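Local coordinates for histidine--tRNA ligase (Staphylococcus aureus, PDB 1QE0), which attaches histidine to its cognate tRNA, using ATP and releasing AMP and diphosphate, as a homodimeric class II aminoacyl-tRNA synthetase, at residues T31-K36 and V147-Q152; P185-H188 and C194-R197; E405-E410 and V415-K420. All coordinates share one frame; numbering follows the deposited sequence.

In the fold
Contacts 1 and 2 lie in the N-terminal synthetase portion, contact 2 in the inserted region, whereas contact 3 lies in the C-terminal anticodon-binding domain. Contact 1, between residues 31-36 and 147-152, is buried about 11 Å from the centre of the chain and reaches the second subunit. The other two are surface contacts, each centred about 40 Å from that point and on opposite sides of it, so that about 81 Å separates their centres. From contact 1, nearest atoms are about 28 Å away in contact 2 and about 25 Å away in contact 3, and none touch. The enzyme is in its apo form, so no bound substrate marks the distance of any contact from the active site.

Contact 1 of 3, residues T31-K36 and V147-Q152; sequences TFYNYK and VMHIYQ
The rings of Tyr33 and His149 meet through their edges, with neither ring covering the other. His149 ND1 sits at the edge of the Tyr33 ring and in its plane, and the Tyr33 hydroxyl lies close to the imidazole plane at its edge. A ring of the second subunit, that of His354, stacks on His149. The centroids of Tyr33 and His149 are 5.6 Å apart with planes inclined at 56°, a separation and tilt that rule out a stack. The link is a hydrogen bond, Tyr33 OH to His149 ND1 at 2.5 Å, and either atom could be the donor. Across residues 31-36 and 147-152 the nearest CA atoms, those of Tyr33 and His149, are 10.5 Å apart, a gap the two rings bridge. On the histidine, CG anti to the backbone N (chi1 -166°) carries the imidazole out from helix 137-153 toward the tyrosine. That helix lies on the large sheet, Val147, Ile150 and Tyr151 packing on strands 265-272, 280-290 and 302-309.

Tyr33 is the last helical residue of 13-33, which ends in a Schellman motif: Asn34, with positive phi, is its C-prime residue, and Tyr35 N reaches back to Met30 O. A weak bond, Asn34 N to Thr31 O, is 3.2 Å long. Lys36 NZ donates to Asn34 OD1 at 2.7 Å, with a C=O...N angle of 161°. Lys36 pairs by its backbone with Lys103 and Tyr105 of strand 102-111. Asn34 ND2 binds Asp360 OD1 of the second subunit, and Phe32 O accepts from NE of Arg353 of that subunit, an arginine that also packs on His149.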
loop_
_atom_site.group_PDB
_atom_site.type_symbol
_atom_site.label_atom_id
_atom_site.label_comp_id
_atom_site.label_asym_id
_atom_site.label_seq_id
_atom_site.Cartn_x
_atom_site.Cartn_y
_atom_site.Cartn_z
ATOM N N THR A 31 -12.942 -1.315 0.519
ATOM C CA THR A 31 -13.735 -2.219 -0.275
ATOM C C THR A 31 -15.214 -2.160 0.152
ATOM O O THR A 31 -16.118 -2.061 -0.674
ATOM C CB THR A 31 -13.103 -3.586 -0.122
ATOM O OG1 THR A 31 -12.200 -3.781 -1.194
ATOM C CG2 THR A 31 -14.087 -4.681 -0.039
ATOM N N PHE A 32 -15.438 -2.100 1.459
ATOM C CA PHE A 32 -16.774 -2.046 2.035
ATOM C C PHE A 32 -17.414 -0.699 1.728
ATOM O O PHE A 32 -18.619 -0.601 1.558
ATOM C CB PHE A 32 -16.705 -2.232 3.563
ATOM C CG PHE A 32 -15.945 -3.428 4.006
ATOM C CD1 PHE A 32 -15.427 -3.484 5.268
ATOM C CD2 PHE A 32 -15.711 -4.497 3.151
ATOM C CE1 PHE A 32 -14.663 -4.600 5.680
ATOM C CE2 PHE A 32 -14.951 -5.610 3.556
ATOM C CZ PHE A 32 -14.434 -5.653 4.819
ATOM N N TYR A 33 -16.602 0.346 1.701
ATOM C CA TYR A 33 -17.093 1.698 1.443
ATOM C C TYR A 33 -17.126 1.997 -0.025
ATOM O O TYR A 33 -17.678 3.019 -0.437
ATOM C CB TYR A 33 -16.213 2.718 2.137
ATOM C CG TYR A 33 -16.352 2.663 3.626
ATOM C CD1 TYR A 33 -17.204 3.552 4.279
ATOM C CD2 TYR A 33 -15.694 1.673 4.388
ATOM C CE1 TYR A 33 -17.426 3.460 5.649
ATOM C CE2 TYR A 33 -15.904 1.565 5.767
ATOM C CZ TYR A 33 -16.787 2.458 6.384
ATOM O OH TYR A 33 -17.148 2.301 7.690
ATOM N N ASN A 34 -16.434 1.167 -0.799
ATOM C CA ASN A 34 -16.408 1.311 -2.237
ATOM C C ASN A 34 -15.535 2.448 -2.784
ATOM O O ASN A 34 -15.890 3.084 -3.804
ATOM C CB ASN A 34 -17.837 1.411 -2.758
ATOM C CG ASN A 34 -17.917 1.306 -4.247
ATOM O OD1 ASN A 34 -17.200 0.519 -4.857
ATOM N ND2 ASN A 34 -18.781 2.112 -4.860
ATOM N N TYR A 35 -14.418 2.731 -2.100
ATOM C CA TYR A 35 -13.478 3.742 -2.570
ATOM C C TYR A 35 -12.420 2.966 -3.334
ATOM O O TYR A 35 -12.041 1.864 -2.916
ATOM C CB TYR A 35 -12.840 4.467 -1.420
ATOM C CG TYR A 35 -13.730 5.512 -0.854
ATOM C CD1 TYR A 35 -13.421 6.861 -0.969
ATOM C CD2 TYR A 35 -14.892 5.171 -0.225
ATOM C CE1 TYR A 35 -14.271 7.849 -0.454
ATOM C CE2 TYR A 35 -15.757 6.156 0.285
ATOM C CZ TYR A 35 -15.436 7.490 0.164
ATOM O OH TYR A 35 -16.309 8.449 0.640
ATOM N N LYS A 36 -11.975 3.513 -4.465
ATOM C CA LYS A 36 -10.984 2.865 -5.318
ATOM C C LYS A 36 -9.598 3.516 -5.214
ATOM O O LYS A 36 -9.497 4.732 -5.114
ATOM C CB LYS A 36 -11.486 2.906 -6.745
ATOM C CG LYS A 36 -12.977 2.613 -6.901
ATOM C CD LYS A 36 -13.384 1.179 -6.555
ATOM C CE LYS A 36 -14.844 0.921 -6.929
ATOM N NZ LYS A 36 -15.329 -0.429 -6.499
ATOM N N VAL A 147 -13.872 7.398 8.962
ATOM C CA VAL A 147 -12.688 7.820 9.695
ATOM C C VAL A 147 -12.763 7.234 11.099
ATOM O O VAL A 147 -11.741 6.919 11.690
ATOM C CB VAL A 147 -12.492 9.364 9.678
ATOM C CG1 VAL A 147 -13.664 10.053 10.280
ATOM C CG2 VAL A 147 -11.235 9.755 10.434
ATOM N N MET A 148 -13.976 6.982 11.586
ATOM C CA MET A 148 -14.151 6.399 12.906
ATOM C C MET A 148 -13.915 4.903 12.802
ATOM O O MET A 148 -13.234 4.290 13.638
ATOM C CB MET A 148 -15.563 6.644 13.394
ATOM C CG MET A 148 -15.641 6.765 14.876
ATOM S SD MET A 148 -14.907 8.306 15.376
ATOM C CE MET A 148 -15.803 8.562 16.860
ATOM N N HIS A 149 -14.466 4.316 11.751
ATOM C CA HIS A 149 -14.339 2.900 11.521
ATOM C C HIS A 149 -12.861 2.514 11.386
ATOM O O HIS A 149 -12.400 1.573 12.035
ATOM C CB HIS A 149 -15.133 2.519 10.277
ATOM C CG HIS A 149 -15.374 1.058 10.099
ATOM N ND1 HIS A 149 -15.995 0.505 9.020
ATOM C CD2 HIS A 149 -15.032 -0.003 10.890
ATOM C CE1 HIS A 149 -16.039 -0.800 9.118
ATOM N NE2 HIS A 149 -15.456 -1.138 10.247
ATOM N N ILE A 150 -12.104 3.241 10.572
ATOM C CA ILE A 150 -10.687 2.907 10.368
ATOM C C ILE A 150 -9.970 2.655 11.685
ATOM O O ILE A 150 -9.517 1.532 11.951
ATOM C CB ILE A 150 -9.945 4.009 9.566
ATOM C CG1 ILE A 150 -10.346 3.912 8.098
ATOM C CG2 ILE A 150 -8.432 3.890 9.730
ATOM C CD1 ILE A 150 -10.053 5.163 7.305
ATOM N N TYR A 151 -9.932 3.690 12.524
ATOM C CA TYR A 151 -9.265 3.635 13.810
ATOM C C TYR A 151 -9.870 2.640 14.773
ATOM O O TYR A 151 -9.145 1.951 15.492
ATOM C CB TYR A 151 -9.217 5.007 14.426
ATOM C CG TYR A 151 -8.331 5.910 13.667
ATOM C CD1 TYR A 151 -6.972 5.894 13.873
ATOM C CD2 TYR A 151 -8.837 6.781 12.754
ATOM C CE1 TYR A 151 -6.129 6.739 13.183
ATOM C CE2 TYR A 151 -8.008 7.640 12.051
ATOM C CZ TYR A 151 -6.654 7.615 12.275
ATOM O OH TYR A 151 -5.831 8.489 11.603
ATOM N N GLN A 152 -11.188 2.528 14.800
ATOM C CA GLN A 152 -11.773 1.554 15.705
ATOM C C GLN A 152 -11.485 0.142 15.238
ATOM O O GLN A 152 -11.424 -0.767 16.039
ATOM C CB GLN A 152 -13.276 1.746 15.832
ATOM C CG GLN A 152 -13.703 3.076 16.458
ATOM C CD GLN A 152 -15.171 3.079 16.826
ATOM O OE1 GLN A 152 -16.025 2.710 16.012
ATOM N NE2 GLN A 152 -15.478 3.470 18.058
#

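Contact 2 of 3, residues P185-H188 and C194-R197; sequences PVIH and CQSR
Ile187 and His188 approach the side chain of Gln195 across a compact pair of short helical segments, a 3-10 turn at 185-188 and helix 192-196. They belong to the region that histidyl-tRNA synthetases carry as an insertion in the class II core. The aliphatic part is a pairing of Ile187 CG1 with Gln195 CG at 4.1 Å, extended by Ile187 CD1, which lies 4.1 Å from Gln195 CA. CG1 stands anti to the backbone N of Ile187 (chi1 -155°), which turns the ethyl branch toward the helix although the CB itself does not aim there. Gln195 answers with a chain extended beyond CG, running past the Ile187 carbonyl until its amide reaches the edge of the His188 ring. The ring and amide planes are 53° apart, so the two flat groups are not stacked.

The segments come close because the chain turns back within a few residues: the CA atoms of Ile187 and Gln195 are 6.0 Å apart. The side chain of Ile187 also touches Leu198. In helix 192-196 Ser196 OG is hydrogen-bonded to Ser192 O, and Cys194 SG is tied by a disulfide to Cys191 SG, just ahead of the helix.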
loop_
_atom_site.group_PDB
_atom_site.type_symbol
_atom_site.label_atom_id
_atom_site.label_comp_id
_atom_site.label_asym_id
_atom_site.label_seq_id
_atom_site.Cartn_x
_atom_site.Cartn_y
_atom_site.Cartn_z
ATOM N N PRO A 185 -11.074 49.368 9.991
ATOM C CA PRO A 185 -10.825 50.613 10.729
ATOM C C PRO A 185 -9.526 50.632 11.552
ATOM O O PRO A 185 -9.209 51.630 12.200
ATOM C CB PRO A 185 -12.076 50.748 11.587
ATOM C CG PRO A 185 -13.144 50.105 10.714
ATOM C CD PRO A 185 -12.433 48.866 10.262
ATOM N N VAL A 186 -8.783 49.531 11.526
ATOM C CA VAL A 186 -7.511 49.432 12.233
ATOM C C VAL A 186 -6.548 48.635 11.360
ATOM O O VAL A 186 -5.578 48.034 11.838
ATOM C CB VAL A 186 -7.674 48.738 13.581
ATOM C CG1 VAL A 186 -8.659 49.501 14.419
ATOM C CG2 VAL A 186 -8.104 47.294 13.419
ATOM N N ILE A 187 -6.803 48.693 10.058
ATOM C CA ILE A 187 -6.022 47.970 9.067
ATOM C C ILE A 187 -4.541 48.323 9.038
ATOM O O ILE A 187 -3.718 47.450 8.834
ATOM C CB ILE A 187 -6.665 48.107 7.656
ATOM C CG1 ILE A 187 -6.259 46.926 6.804
ATOM C CG2 ILE A 187 -6.258 49.408 6.987
ATOM C CD1 ILE A 187 -6.365 45.610 7.535
ATOM N N HIS A 188 -4.203 49.586 9.296
ATOM C CA HIS A 188 -2.811 50.042 9.277
ATOM C C HIS A 188 -1.998 49.573 10.465
ATOM O O HIS A 188 -0.778 49.725 10.487
ATOM C CB HIS A 188 -2.740 51.562 9.186
ATOM C CG HIS A 188 -3.122 52.108 7.846
ATOM N ND1 HIS A 188 -3.207 51.323 6.716
ATOM C CD2 HIS A 188 -3.430 53.366 7.452
ATOM C CE1 HIS A 188 -3.553 52.075 5.685
ATOM N NE2 HIS A 188 -3.693 53.319 6.105
ATOM N N CYS A 194 -0.849 40.968 6.660
ATOM C CA CYS A 194 -2.234 41.005 7.089
ATOM C C CYS A 194 -3.040 42.105 6.385
ATOM O O CYS A 194 -4.206 41.903 6.030
ATOM C CB CYS A 194 -2.292 41.131 8.616
ATOM S SG CYS A 194 -1.201 39.941 9.519
ATOM N N GLN A 195 -2.388 43.216 6.083
ATOM C CA GLN A 195 -3.060 44.306 5.412
ATOM C C GLN A 195 -3.554 43.895 4.036
ATOM O O GLN A 195 -4.693 44.189 3.659
ATOM C CB GLN A 195 -2.143 45.511 5.266
ATOM C CG GLN A 195 -2.161 46.471 6.425
ATOM C CD GLN A 195 -1.808 47.877 6.000
ATOM O OE1 GLN A 195 -0.816 48.426 6.450
ATOM N NE2 GLN A 195 -2.633 48.477 5.129
ATOM N N SER A 196 -2.692 43.248 3.260
ATOM C CA SER A 196 -3.072 42.795 1.919
ATOM C C SER A 196 -4.310 41.918 2.025
ATOM O O SER A 196 -5.311 42.147 1.338
ATOM C CB SER A 196 -1.945 41.973 1.276
ATOM O OG SER A 196 -0.756 42.725 1.060
ATOM N N ARG A 197 -4.260 40.989 2.977
ATOM C CA ARG A 197 -5.319 40.018 3.216
ATOM C C ARG A 197 -6.714 40.497 3.587
ATOM O O ARG A 197 -7.641 39.696 3.593
ATOM C CB ARG A 197 -4.871 39.003 4.253
ATOM C CG ARG A 197 -3.552 38.326 3.972
ATOM C CD ARG A 197 -3.560 36.957 4.668
ATOM N NE ARG A 197 -2.246 36.370 4.933
ATOM C CZ ARG A 197 -1.537 36.596 6.036
ATOM N NH1 ARG A 197 -2.000 37.412 6.985
ATOM N NH2 ARG A 197 -0.396 35.942 6.231
#

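Contact 3 of 3, residues E405-E410 and V415-K420; sequences ESETIE and VEYFKK
Tyr417 touches the edge strand with both its hydroxyl and its ring, the first through Glu407 and the second through Ile409. The polar interaction is a hydrogen bond from Tyr417 OH to Glu407 OE1, 3.0 Å long. The oxygen is met on its anti side, with the donor 23° out of the carboxylate plane. The two side chains cross at about a right angle, and a bend at chi2 turns the carboxylate of Glu407 so that OE1 lies at the rim of the tyrosine ring, near its plane.

The apolar interactions use one face of that ring. Ile409 CG2 makes a CH-pi contact, 4.0 Å from the centroid of the Tyr417 ring and only 12° off the normal, which places it almost directly over the centre. The other branch covers the base of the ring: Ile409 CD1 is 3.6 Å from Tyr417 CD1, on the same face as CG2. Chi1 of 64°, with CG1 between the backbone N and the carbonyl carbon, lets both branches face the ring. The ring of Tyr417 spans to the strand across CA atoms of Ile409 and Tyr417 that are 8.5 Å apart.

In the anticodon-binding domain, strand 406-409 is the outermost strand at one end of a five-stranded mixed sheet, paired antiparallel with 396-400 through Glu407 with Val398 and Ile409 with Ile396. The C-terminal helix 413-419 lies against that sheet: Phe418 packs on Val398 and edge-to-face with Phe382, while Val415 touches His351 and Leu352 of helix 338-353.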
loop_
_atom_site.group_PDB
_atom_site.type_symbol
_atom_site.label_atom_id
_atom_site.label_comp_id
_atom_site.label_asym_id
_atom_site.label_seq_id
_atom_site.Cartn_x
_atom_site.Cartn_y
_atom_site.Cartn_z
ATOM N N GLU A 405 6.760 -31.539 21.902
ATOM C CA GLU A 405 6.212 -32.864 21.650
ATOM C C GLU A 405 6.522 -33.276 20.203
ATOM O O GLU A 405 6.361 -32.474 19.295
ATOM C CB GLU A 405 4.693 -32.826 21.905
ATOM C CG GLU A 405 3.870 -34.018 21.365
ATOM C CD GLU A 405 2.654 -33.604 20.485
ATOM O OE1 GLU A 405 1.874 -34.502 20.086
ATOM O OE2 GLU A 405 2.484 -32.396 20.175
ATOM N N SER A 406 7.031 -34.488 19.990
ATOM C CA SER A 406 7.324 -34.958 18.633
ATOM C C SER A 406 6.165 -35.784 18.106
ATOM O O SER A 406 5.354 -36.270 18.879
ATOM C CB SER A 406 8.583 -35.835 18.609
ATOM O OG SER A 406 9.786 -35.087 18.725
ATOM N N GLU A 407 6.058 -35.890 16.790
ATOM C CA GLU A 407 5.042 -36.717 16.154
ATOM C C GLU A 407 5.761 -37.400 15.036
ATOM O O GLU A 407 6.438 -36.745 14.273
ATOM C CB GLU A 407 3.877 -35.903 15.626
ATOM C CG GLU A 407 2.942 -35.568 16.740
ATOM C CD GLU A 407 1.518 -36.036 16.553
ATOM O OE1 GLU A 407 0.809 -35.403 15.757
ATOM O OE2 GLU A 407 1.069 -36.971 17.244
ATOM N N THR A 408 5.691 -38.725 14.990
ATOM C CA THR A 408 6.373 -39.501 13.957
ATOM C C THR A 408 5.461 -39.740 12.759
ATOM O O THR A 408 4.355 -40.267 12.918
ATOM C CB THR A 408 6.786 -40.856 14.501
ATOM O OG1 THR A 408 7.370 -40.687 15.788
ATOM C CG2 THR A 408 7.806 -41.486 13.593
ATOM N N ILE A 409 5.906 -39.341 11.567
ATOM C CA ILE A 409 5.110 -39.550 10.358
ATOM C C ILE A 409 6.070 -40.023 9.288
ATOM O O ILE A 409 7.284 -39.997 9.512
ATOM C CB ILE A 409 4.419 -38.255 9.871
ATOM C CG1 ILE A 409 5.459 -37.221 9.455
ATOM C CG2 ILE A 409 3.498 -37.705 10.945
ATOM C CD1 ILE A 409 4.861 -36.076 8.692
ATOM N N GLU A 410 5.548 -40.520 8.164
ATOM C CA GLU A 410 6.421 -40.949 7.068
ATOM C C GLU A 410 6.923 -39.677 6.319
ATOM O O GLU A 410 6.202 -38.669 6.254
ATOM C CB GLU A 410 5.699 -41.920 6.122
ATOM C CG GLU A 410 4.631 -41.292 5.261
ATOM C CD GLU A 410 3.966 -42.285 4.296
ATOM O OE1 GLU A 410 4.623 -42.675 3.295
ATOM O OE2 GLU A 410 2.775 -42.650 4.539
ATOM N N VAL A 415 4.602 -32.900 3.185
ATOM C CA VAL A 415 3.864 -31.799 2.568
ATOM C C VAL A 415 2.391 -31.877 2.945
ATOM O O VAL A 415 1.800 -30.911 3.385
ATOM C CB VAL A 415 3.997 -31.663 1.001
ATOM C CG1 VAL A 415 4.655 -30.380 0.678
ATOM C CG2 VAL A 415 4.856 -32.776 0.353
ATOM N N GLU A 416 1.838 -33.077 2.794
ATOM C CA GLU A 416 0.441 -33.407 3.098
ATOM C C GLU A 416 0.043 -33.023 4.501
ATOM O O GLU A 416 -1.076 -32.564 4.757
ATOM C CB GLU A 416 0.284 -34.933 3.084
ATOM C CG GLU A 416 -0.216 -35.554 1.826
ATOM C CD GLU A 416 -1.572 -35.001 1.358
ATOM O OE1 GLU A 416 -2.438 -35.870 1.043
ATOM O OE2 GLU A 416 -1.744 -33.737 1.229
ATOM N N TYR A 417 0.895 -33.421 5.428
ATOM C CA TYR A 417 0.715 -33.239 6.852
ATOM C C TYR A 417 0.781 -31.805 7.286
ATOM O O TYR A 417 0.233 -31.458 8.330
ATOM C CB TYR A 417 1.785 -34.053 7.550
ATOM C CG TYR A 417 1.773 -34.032 9.063
ATOM C CD1 TYR A 417 2.780 -33.387 9.752
ATOM C CD2 TYR A 417 0.781 -34.709 9.778
ATOM C CE1 TYR A 417 2.817 -33.394 11.144
ATOM C CE2 TYR A 417 0.784 -34.745 11.189
ATOM C CZ TYR A 417 1.816 -34.081 11.867
ATOM O OH TYR A 417 1.882 -34.044 13.248
ATOM N N PHE A 418 1.614 -31.021 6.616
ATOM C CA PHE A 418 1.723 -29.631 6.950
ATOM C C PHE A 418 0.664 -28.870 6.214
ATOM O O PHE A 418 0.079 -27.967 6.764
ATOM C CB PHE A 418 3.123 -29.089 6.732
ATOM C CG PHE A 418 4.000 -29.203 7.948
ATOM C CD1 PHE A 418 4.138 -28.134 8.824
ATOM C CD2 PHE A 418 4.659 -30.390 8.243
ATOM C CE1 PHE A 418 4.920 -28.245 9.971
ATOM C CE2 PHE A 418 5.450 -30.497 9.407
ATOM C CZ PHE A 418 5.572 -29.430 10.259
ATOM N N LYS A 419 0.353 -29.324 5.010
ATOM C CA LYS A 419 -0.672 -28.666 4.224
ATOM C C LYS A 419 -1.903 -28.687 5.109
ATOM O O LYS A 419 -2.317 -27.649 5.604
ATOM C CB LYS A 419 -0.919 -29.446 2.969
ATOM C CG LYS A 419 -1.519 -28.630 1.870
ATOM C CD LYS A 419 -1.497 -29.439 0.611
ATOM C CE LYS A 419 -2.247 -28.777 -0.522
ATOM N NZ LYS A 419 -2.823 -29.874 -1.391
ATOM N N LYS A 420 -2.425 -29.875 5.382
ATOM C CA LYS A 420 -3.599 -30.046 6.247
ATOM C C LYS A 420 -3.249 -29.690 7.711
ATOM O O LYS A 420 -3.960 -28.860 8.346
ATOM C CB LYS A 420 -4.086 -31.515 6.181
ATOM C CG LYS A 420 -4.621 -31.924 4.821
ATOM C CD LYS A 420 -6.122 -32.182 4.824
ATOM C CE LYS A 420 -6.866 -31.538 5.988
ATOM N NZ LYS A 420 -6.886 -30.040 5.926
ATOM O OXT LYS A 420 -2.271 -30.264 8.244
#